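Local coordinates for AHL synthase (Burkholderia glumae, PDB 3P2H), which probably makes N-acyl-homoserine lactone quorum-sensing signals from acyl-ACP and S-adenosyl-L-methionine, releasing methylthioadenosine, at residues 1-6 with 124-129. The protein carries 3 engineered substitutions. Numbering follows the deposited sequence.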
loop_
_atom_site.group_PDB
_atom_site.type_symbol
_atom_site.label_atom_id
_atom_site.label_comp_id
_atom_site.label_asym_id
_atom_site.label_seq_id
_atom_site.Cartn_x
_atom_site.Cartn_y
_atom_site.Cartn_z
ATOM N N MET A 1 -11.337 -2.943 12.789
ATOM C CA MET A 1 -11.722 -3.459 11.448
ATOM C C MET A 1 -11.232 -4.890 11.238
ATOM O O MET A 1 -10.463 -5.424 12.036
ATOM C CB MET A 1 -11.131 -2.569 10.355
ATOM C CG MET A 1 -9.614 -2.491 10.400
ATOM S SD MET A 1 -8.930 -2.117 8.791
ATOM C CE MET A 1 -9.016 -0.314 8.792
ATOM N N GLN A 2 -11.692 -5.501 10.155
ATOM C CA GLN A 2 -11.308 -6.860 9.801
ATOM C C GLN A 2 -10.661 -6.743 8.421
ATOM O O GLN A 2 -11.151 -6.005 7.570
ATOM C CB GLN A 2 -12.556 -7.752 9.757
ATOM C CG GLN A 2 -12.287 -9.220 9.491
ATOM C CD GLN A 2 -13.357 -10.122 10.093
ATOM O OE1 GLN A 2 -14.535 -10.034 9.737
ATOM N NE2 GLN A 2 -12.951 -10.989 11.015
ATOM N N THR A 3 -9.563 -7.455 8.202
ATOM C CA THR A 3 -8.866 -7.367 6.922
ATOM C C THR A 3 -9.080 -8.576 6.012
ATOM O O THR A 3 -9.205 -9.711 6.477
ATOM C CB THR A 3 -7.358 -7.160 7.142
ATOM O OG1 THR A 3 -6.818 -8.297 7.818
ATOM C CG2 THR A 3 -7.114 -5.910 7.994
ATOM N N PHE A 4 -9.120 -8.307 4.710
ATOM C CA PHE A 4 -9.332 -9.330 3.694
ATOM C C PHE A 4 -8.288 -9.183 2.600
ATOM O O PHE A 4 -8.223 -8.148 1.939
ATOM C CB PHE A 4 -10.722 -9.178 3.065
ATOM C CG PHE A 4 -11.845 -9.300 4.045
ATOM C CD1 PHE A 4 -12.093 -8.288 4.972
ATOM C CD2 PHE A 4 -12.645 -10.436 4.063
ATOM C CE1 PHE A 4 -13.120 -8.408 5.897
ATOM C CE2 PHE A 4 -13.677 -10.564 4.991
ATOM C CZ PHE A 4 -13.913 -9.550 5.906
ATOM N N VAL A 5 -7.474 -10.218 2.416
ATOM C CA VAL A 5 -6.439 -10.199 1.391
ATOM C C VAL A 5 -6.882 -11.015 0.175
ATOM O O VAL A 5 -7.204 -12.201 0.285
ATOM C CB VAL A 5 -5.115 -10.772 1.930
ATOM C CG1 VAL A 5 -4.044 -10.698 0.864
ATOM C CG2 VAL A 5 -4.685 -9.997 3.164
ATOM N N HIS A 6 -6.891 -10.362 -0.981
ATOM C CA HIS A 6 -7.291 -10.991 -2.232
ATOM C C HIS A 6 -6.050 -11.199 -3.098
ATOM O O HIS A 6 -5.461 -10.235 -3.584
ATOM C CB HIS A 6 -8.291 -10.091 -2.962
ATOM C CG HIS A 6 -9.539 -9.810 -2.182
ATOM N ND1 HIS A 6 -10.679 -10.581 -2.292
ATOM C CD2 HIS A 6 -9.821 -8.856 -1.262
ATOM C CE1 HIS A 6 -11.606 -10.113 -1.474
ATOM N NE2 HIS A 6 -11.111 -9.066 -0.837
ATOM N N LEU A 124 -1.757 -2.378 7.706
ATOM C CA LEU A 124 -0.341 -2.615 7.474
ATOM C C LEU A 124 0.030 -4.054 7.819
ATOM O O LEU A 124 0.762 -4.712 7.073
ATOM C CB LEU A 124 0.499 -1.650 8.313
ATOM C CG LEU A 124 2.009 -1.641 8.049
ATOM C CD1 LEU A 124 2.286 -1.385 6.569
ATOM C CD2 LEU A 124 2.657 -0.561 8.906
ATOM N N ALA A 125 -0.479 -4.544 8.946
ATOM C CA ALA A 125 -0.186 -5.909 9.379
ATOM C C ALA A 125 -0.563 -6.931 8.314
ATOM O O ALA A 125 0.196 -7.857 8.034
ATOM C CB ALA A 125 -0.921 -6.215 10.671
ATOM N N ALA A 126 -1.742 -6.756 7.722
ATOM C CA ALA A 126 -2.223 -7.666 6.684
ATOM C C ALA A 126 -1.296 -7.630 5.477
ATOM O O ALA A 126 -0.904 -8.668 4.951
ATOM C CB ALA A 126 -3.643 -7.282 6.267
ATOM N N ALA A 127 -0.949 -6.424 5.038
ATOM C CA ALA A 127 -0.060 -6.255 3.896
ATOM C C ALA A 127 1.286 -6.924 4.156
ATOM O O ALA A 127 1.760 -7.724 3.348
ATOM C CB ALA A 127 0.142 -4.770 3.614
ATOM N N VAL A 128 1.904 -6.596 5.285
ATOM C CA VAL A 128 3.197 -7.182 5.626
ATOM C C VAL A 128 3.140 -8.707 5.651
ATOM O O VAL A 128 3.956 -9.374 5.022
ATOM C CB VAL A 128 3.693 -6.667 6.995
ATOM C CG1 VAL A 128 4.932 -7.449 7.439
ATOM C CG2 VAL A 128 4.021 -5.175 6.889
ATOM N N GLU A 129 2.166 -9.243 6.374
ATOM C CA GLU A 129 1.979 -10.682 6.497
ATOM C C GLU A 129 1.914 -11.332 5.117
ATOM O O GLU A 129 2.635 -12.294 4.833
ATOM C CB GLU A 129 0.686 -10.955 7.259
ATOM C CG GLU A 129 0.526 -12.369 7.757
ATOM C CD GLU A 129 -0.674 -12.501 8.666
ATOM O OE1 GLU A 129 -0.547 -13.167 9.718
ATOM O OE2 GLU A 129 -1.747 -11.939 8.331
#
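A126 presents its methyl to the side chains of T3 and V5, and these three residues make the contact between segments 1-6 and 124-129. The evidence for tight packing is concentrated at T3: its OG1 stands 3.7 Å from A126 CB, and its CB is at 3.8 Å from the same methyl. T3 CG2 follows at 4.1 Å, which means the methyl lies against the whole branched end of the threonine and not against one atom. A first torsion of 63° sets OG1 between the backbone N and the carbonyl carbon of T3, where the hydroxyl oxygen shares the approach to A126 with the carbon that carries it. No hydrogen bond crosses between the two segments, so their contact rests on shape and van der Waals fit.

V5, two residues along and on the same face of the strand, meets the methyl less closely, through CG2 at 4.3 Å from A126 CB. With CG1 anti to the backbone N (chi1 -178°), the CG2 branch is the one turned to A126; V5 also touches V53, and C130 extends its contact along the helix. The 6.7 Å between T3 CA and A126 CA is consistent with the small alanine side chain here.

Only 109 Å² is buried in total. Against the buried A126 methyl, the outer side is loose: partly exposed E129 reaches past the strand without touching it, its OE2 6.3 Å from V5 CG2, while its OE1 makes a salt bridge with R133.

A126 also touches V55 of strand 53-58, and L124 touches L100 and F103 of strand 97-105. Helix 120-133 thus packs across one face of the mixed sheet, reaching edge strand 2-6 through A126, in an alpha/beta acetyltransferase-like (GNAT-type) fold, as in the autoinducer synthase family.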